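Local structure of extracellular solute-binding protein, family 1 (Trichodesmium erythraeum IMS101, 6G7N) at residues I132-S137 against I191-S196; Y141-I146 against K308-V313. The protein binds iron(III) in a cleft and probably delivers it, as the solute-binding component, to an ABC transporter for uptake by the cell. One frame throughout, in Å; residues are numbered along the deposited sequence.

Interaction 1 and interaction 2 lie with their centres 13 Å apart and meet through helix 140-167, which follows strand 132-133 in the chain. Two side-chain amides of interaction 2 reach backbone oxygens of interaction 1: Gln143 NE2 stands 2.9 Å from Ser137 O, and Asn142 ND2 3.0 Å from Ser136 O, both probable hydrogen bonds. On the side of the iron, Asn195 ND2 packs 3.3 Å from Tyr141 CD2. Tyr141 in interaction 2 binds the iron directly, with Tyr197 and Tyr198 just after segment 191-196 completing the tyrosine set. The side chain of Leu193 in interaction 1 is about 13 Å from the metal.

Interaction 1: residues I132-S137 against I191-S196; sequences IVIRSS and IGLANS
Val133 is joined to strand 191-195 from both its amide and its carbonyl, in parallel pairing. Val133 N donates to Ile191 O at 3.0 Å, with 163° at the hydrogen and the donor in the carbonyl plane. The return bond, Leu193 N to Val133 O, is weak, bent and 3.4 Å long. Between these bonds Gly192 CA comes within 3.0 Å of Val133 O, a tight approach at a residue with no side chain.

Ile134 carries the apolar contact further along. From CB, which points neither at the neighbouring strand nor back from it, CG1 is set anti to the backbone N (chi1 -169°), and an extended chi2 of 167° carries CD1 on to Leu193. Ile134 CD1 lies 3.7 Å from Leu193 CD1 and 3.8 Å from Leu193 CB, the two side chains running side by side and pointing the same way. CG2 has no close partner in segment 191-196; the side chain also packs on Phe169 and Asn142. At the start of the pairing Ile132 and Ile191 cross obliquely, CG1 to CG1 at 3.9 Å. Leu193 also packs on Leu145 of helix 140-167, part of the beta-alpha-beta crossover linking these parallel strands.

The bonding implies a pairing closest at Val133-Gly192 that opens after Ile134, where direct bonding ends and a single water accepts from Arg135 N at 3.1 Å and donates to Leu193 O at 2.8 Å.

Interaction 2: residues Y141-I146 against K308-V313; sequences YNQSLI and KLMDRV. With FE (Fe (III) ion), chain E.
Met310 reaches across to a helix set almost square to its own and presses its methyl against both side chain and backbone there. The short helix axes make an angle of 98° and approach to 10.9 Å, and the gap is filled from both sides, most deeply by Met310. What follows holds for the conformer described; Met310 has a second, so the details of its tip are less certain. Here the chain turns at its sulfur, chi3 of 116° placing Met310 CE 3.7 Å from Asn142 CB. Met310 CE is also 3.7 Å from Asn142 C, which puts it over the backbone between Asn142 and Gln143.

Gln143 and Ile146 add further contacts with this side chain. Gln143 crosses it at about a right angle, its CG 4.1 Å from Met310 SD, while its OE1 bonds to Asn303 at the start of helix 303-312. Ile146 comes obliquely, with CG1 4.2 Å from Met310 CE. The other branch of Ile146, CG2, meets Leu309 CD1 at 4.2 Å. The polar end of Asn142 is engaged away from the methionine, OD1 accepting from Arg103.

Tyr141, at the N-terminal end of the segment, extends to the iron, and its OH binds the metal at 2.0 Å. The angle CZ-OH-iron is about 126°, and the metal lies nearer CE2 than CE1. Tyr197 and Tyr198 are also ligands, and D-alanine touches Tyr141.

The groups that meet between the helices are chiefly a thioether and hydrocarbon surfaces, with no polar bond between the two segments. Such chemistry joins the C-terminal helix to the helix segment that bears a metal ligand, while the polar and metal bonds run to other partners.

Interaction 1: residues I132-S137 against I191-S196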
loop_
_atom_site.group_PDB
_atom_site.type_symbol
_atom_site.label_atom_id
_atom_site.label_comp_id
_atom_site.label_asym_id
_atom_site.label_seq_id
_atom_site.Cartn_x
_atom_site.Cartn_y
_atom_site.Cartn_z
ATOM N N ILE A 132 14.925 -3.003 16.338
ATOM C CA ILE A 132 13.870 -2.859 15.312
ATOM C C ILE A 132 12.672 -2.136 15.890
ATOM O O ILE A 132 12.197 -2.462 16.983
ATOM C CB ILE A 132 13.423 -4.228 14.778
ATOM C CG1 ILE A 132 14.618 -4.970 14.215
ATOM C CG2 ILE A 132 12.325 -4.069 13.723
ATOM C CD1 ILE A 132 14.328 -6.266 13.503
ATOM N N VAL A 133 12.140 -1.159 15.144
ATOM C CA VAL A 133 10.850 -0.545 15.471
ATOM C C VAL A 133 9.850 -0.819 14.325
ATOM O O VAL A 133 10.169 -0.706 13.137
ATOM C CB VAL A 133 10.963 0.957 15.797
ATOM C CG1 VAL A 133 11.669 1.180 17.137
ATOM C CG2 VAL A 133 11.631 1.741 14.703
ATOM N N ILE A 134 8.628 -1.153 14.715
ATOM C CA ILE A 134 7.551 -1.396 13.763
ATOM C C ILE A 134 6.226 -1.185 14.510
ATOM O O ILE A 134 6.132 -1.387 15.723
ATOM C CB ILE A 134 7.648 -2.808 13.131
ATOM C CG1 ILE A 134 6.678 -2.979 11.943
ATOM C CG2 ILE A 134 7.402 -3.900 14.167
ATOM C CD1 ILE A 134 6.958 -4.219 11.109
ATOM N N ARG A 135 5.197 -0.784 13.764
ATOM C CA ARG A 135 3.873 -0.559 14.348
ATOM C C ARG A 135 3.144 -1.870 14.628
ATOM O O ARG A 135 3.641 -2.976 14.334
ATOM C CB ARG A 135 3.059 0.356 13.439
ATOM C CG ARG A 135 2.551 -0.296 12.180
ATOM C CD ARG A 135 2.012 0.701 11.219
ATOM N NE ARG A 135 0.815 1.381 11.666
ATOM C CZ ARG A 135 0.218 2.343 10.953
ATOM N NH1 ARG A 135 0.739 2.739 9.786
ATOM N NH2 ARG A 135 -0.876 2.919 11.417
ATOM N N SER A 136 1.956 -1.734 15.204
ATOM C CA SER A 136 1.192 -2.880 15.701
ATOM C C SER A 136 0.736 -3.841 14.609
ATOM O O SER A 136 0.717 -3.543 13.416
ATOM C CB SER A 136 -0.010 -2.410 16.467
ATOM O OG SER A 136 -1.071 -2.141 15.596
ATOM N N SER A 137 0.298 -5.008 15.068
ATOM C CA SER A 137 -0.234 -6.036 14.196
ATOM C C SER A 137 -1.636 -5.760 13.701
ATOM O O SER A 137 -2.111 -6.477 12.830
ATOM C CB SER A 137 -0.193 -7.393 14.896
ATOM O OG SER A 137 -1.043 -7.316 16.018
ATOM N N ILE A 191 16.680 0.343 12.830
ATOM C CA ILE A 191 15.950 0.053 11.603
ATOM C C ILE A 191 14.474 -0.072 11.940
ATOM O O ILE A 191 14.080 -0.329 13.079
ATOM C CB ILE A 191 16.480 -1.208 10.868
ATOM C CG1 ILE A 191 16.277 -2.457 11.713
ATOM C CG2 ILE A 191 17.921 -1.036 10.423
ATOM C CD1 ILE A 191 16.601 -3.737 10.954
ATOM N N GLY A 192 13.649 0.099 10.914
ATOM C CA GLY A 192 12.217 -0.126 11.040
ATOM C C GLY A 192 11.627 -0.482 9.719
ATOM O O GLY A 192 12.312 -0.432 8.707
ATOM N N LEU A 193 10.354 -0.895 9.731
ATOM C CA LEU A 193 9.613 -1.121 8.482
ATOM C C LEU A 193 8.558 -0.045 8.346
ATOM O O LEU A 193 7.869 0.293 9.309
ATOM C CB LEU A 193 8.953 -2.503 8.436
ATOM C CG LEU A 193 9.858 -3.716 8.410
ATOM C CD1 LEU A 193 9.143 -5.053 8.215
ATOM C CD2 LEU A 193 10.915 -3.661 7.315
ATOM N N ALA A 194 8.437 0.495 7.136
ATOM C CA ALA A 194 7.420 1.513 6.832
ATOM C C ALA A 194 7.224 1.548 5.329
ATOM O O ALA A 194 8.066 1.070 4.576
ATOM C CB ALA A 194 7.814 2.878 7.366
ATOM N N ASN A 195 6.132 2.181 4.901
ATOM C CA ASN A 195 5.918 2.359 3.469
ATOM C C ASN A 195 6.786 3.511 2.945
ATOM O O ASN A 195 6.959 4.534 3.612
ATOM C CB ASN A 195 4.440 2.608 3.152
ATOM C CG ASN A 195 3.553 1.387 3.315
ATOM O OD1 ASN A 195 4.040 0.245 3.359
ATOM N ND2 ASN A 195 2.245 1.619 3.388
ATOM N N SER A 196 7.246 3.325 1.712
ATOM C CA SER A 196 8.139 4.240 1.022
ATOM C C SER A 196 7.657 5.695 1.037
ATOM O O SER A 196 8.457 6.626 1.247
ATOM C CB SER A 196 8.284 3.731 -0.434
ATOM O OG SER A 196 7.017 3.503 -1.067
HETATM O O HOH W 1 5.605 0.268 10.924
#

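Interaction 2: residues Y141-I146 against K308-V313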
loop_
_atom_site.group_PDB
_atom_site.type_symbol
_atom_site.label_atom_id
_atom_site.label_comp_id
_atom_site.label_asym_id
_atom_site.label_seq_id
_atom_site.Cartn_x
_atom_site.Cartn_y
_atom_site.Cartn_z
ATOM N N TYR A 141 -0.884 -2.896 6.499
ATOM C CA TYR A 141 0.367 -3.006 5.762
ATOM C C TYR A 141 1.215 -4.167 6.289
ATOM O O TYR A 141 1.826 -4.925 5.530
ATOM C CB TYR A 141 1.191 -1.730 5.805
ATOM C CG TYR A 141 0.453 -0.428 5.565
ATOM C CD1 TYR A 141 -0.569 -0.337 4.611
ATOM C CD2 TYR A 141 0.799 0.722 6.245
ATOM C CE1 TYR A 141 -1.231 0.855 4.391
ATOM C CE2 TYR A 141 0.154 1.941 6.017
ATOM C CZ TYR A 141 -0.848 2.017 5.077
ATOM O OH TYR A 141 -1.507 3.191 4.871
ATOM N N ASN A 142 1.276 -4.261 7.620
ATOM C CA ASN A 142 2.005 -5.336 8.266
ATOM C C ASN A 142 1.337 -6.690 8.023
ATOM O O ASN A 142 2.026 -7.689 7.800
ATOM C CB ASN A 142 2.063 -5.093 9.776
ATOM C CG ASN A 142 3.069 -4.045 10.174
ATOM O OD1 ASN A 142 4.000 -3.723 9.418
ATOM N ND2 ASN A 142 2.934 -3.534 11.416
ATOM N N GLN A 143 0.013 -6.741 8.117
ATOM C CA GLN A 143 -0.694 -7.982 7.846
ATOM C C GLN A 143 -0.378 -8.479 6.425
ATOM O O GLN A 143 -0.124 -9.664 6.209
ATOM C CB GLN A 143 -2.190 -7.807 8.050
ATOM C CG GLN A 143 -2.566 -7.563 9.498
ATOM C CD GLN A 143 -3.991 -7.122 9.696
ATOM O OE1 GLN A 143 -4.777 -7.069 8.760
ATOM N NE2 GLN A 143 -4.325 -6.771 10.923
ATOM N N SER A 144 -0.351 -7.553 5.456
ATOM C CA SER A 144 -0.080 -7.937 4.087
ATOM C C SER A 144 1.359 -8.419 3.880
ATOM O O SER A 144 1.599 -9.370 3.139
ATOM C CB SER A 144 -0.439 -6.785 3.130
ATOM O OG SER A 144 -1.862 -6.698 3.065
ATOM N N LEU A 145 2.316 -7.746 4.538
ATOM C CA LEU A 145 3.695 -8.218 4.454
ATOM C C LEU A 145 3.841 -9.616 5.072
ATOM O O LEU A 145 4.476 -10.494 4.486
ATOM C CB LEU A 145 4.633 -7.216 5.118
ATOM C CG LEU A 145 6.089 -7.654 5.165
ATOM C CD1 LEU A 145 6.740 -7.771 3.794
ATOM C CD2 LEU A 145 6.879 -6.638 5.977
ATOM N N ILE A 146 3.255 -9.819 6.241
ATOM C CA ILE A 146 3.311 -11.142 6.854
ATOM C C ILE A 146 2.606 -12.195 6.003
ATOM O O ILE A 146 3.102 -13.322 5.886
ATOM C CB ILE A 146 2.859 -11.075 8.324
ATOM C CG1 ILE A 146 3.970 -10.535 9.238
ATOM C CG2 ILE A 146 2.522 -12.470 8.862
ATOM C CD1 ILE A 146 4.916 -9.468 8.802
ATOM N N LYS A 308 -3.525 -14.568 12.678
ATOM C CA LYS A 308 -3.291 -15.713 13.567
ATOM C C LYS A 308 -1.821 -15.835 13.967
ATOM O O LYS A 308 -1.502 -15.996 15.139
ATOM C CB LYS A 308 -3.790 -17.016 12.920
ATOM C CG LYS A 308 -3.541 -18.267 13.751
ATOM C CD LYS A 308 -3.917 -19.507 12.965
ATOM C CE LYS A 308 -3.166 -20.730 13.458
ATOM N NZ LYS A 308 -3.814 -21.964 12.941
ATOM N N LEU A 309 -0.927 -15.742 12.985
ATOM C CA LEU A 309 0.496 -15.861 13.262
ATOM C C LEU A 309 0.975 -14.749 14.188
ATOM O O LEU A 309 1.715 -14.989 15.152
ATOM C CB LEU A 309 1.291 -15.867 11.940
ATOM C CG LEU A 309 2.799 -15.885 12.064
ATOM C CD1 LEU A 309 3.410 -16.145 10.706
ATOM C CD2 LEU A 309 3.314 -14.528 12.445
ATOM N N MET A 310 0.566 -13.515 13.896
ATOM C CA MET A 310 0.960 -12.372 14.709
ATOM C C MET A 310 0.554 -12.536 16.171
ATOM O O MET A 310 1.307 -12.205 17.088
ATOM C CB MET A 310 0.395 -11.104 14.065
ATOM C CG MET A 310 1.090 -10.807 12.727
ATOM S SD MET A 310 0.175 -9.746 11.583
ATOM C CE MET A 310 1.198 -8.251 11.408
ATOM N N ASP A 311 -0.655 -13.051 16.376
ATOM C CA ASP A 311 -1.124 -13.311 17.725
ATOM C C ASP A 311 -0.294 -14.403 18.386
ATOM O O ASP A 311 0.122 -14.257 19.550
ATOM C CB ASP A 311 -2.600 -13.705 17.712
ATOM C CG ASP A 311 -3.075 -14.220 19.085
ATOM O OD1 ASP A 311 -3.269 -13.393 19.982
ATOM O OD2 ASP A 311 -3.159 -15.443 19.285
ATOM N N ARG A 312 -0.065 -15.471 17.649
ATOM C CA ARG A 312 0.765 -16.597 18.188
ATOM C C ARG A 312 2.153 -16.198 18.702
ATOM O O ARG A 312 2.634 -16.696 19.720
ATOM C CB ARG A 312 0.898 -17.701 17.118
ATOM C CG ARG A 312 1.712 -18.955 17.453
ATOM C CD ARG A 312 1.217 -19.751 18.658
ATOM N NE ARG A 312 1.950 -20.983 18.997
ATOM C CZ ARG A 312 1.834 -21.594 20.181
ATOM N NH1 ARG A 312 1.020 -21.091 21.101
ATOM N NH2 ARG A 312 2.516 -22.694 20.458
ATOM N N VAL A 313 2.788 -15.245 18.009
ATOM C CA VAL A 313 4.135 -14.829 18.405
ATOM C C VAL A 313 4.163 -13.601 19.311
ATOM O O VAL A 313 5.254 -13.095 19.636
ATOM C CB VAL A 313 5.047 -14.609 17.185
ATOM C CG1 VAL A 313 5.161 -15.897 16.376
ATOM C CG2 VAL A 313 4.596 -13.451 16.290
HETATM FE FE FE E . -0.705 4.881 4.311
#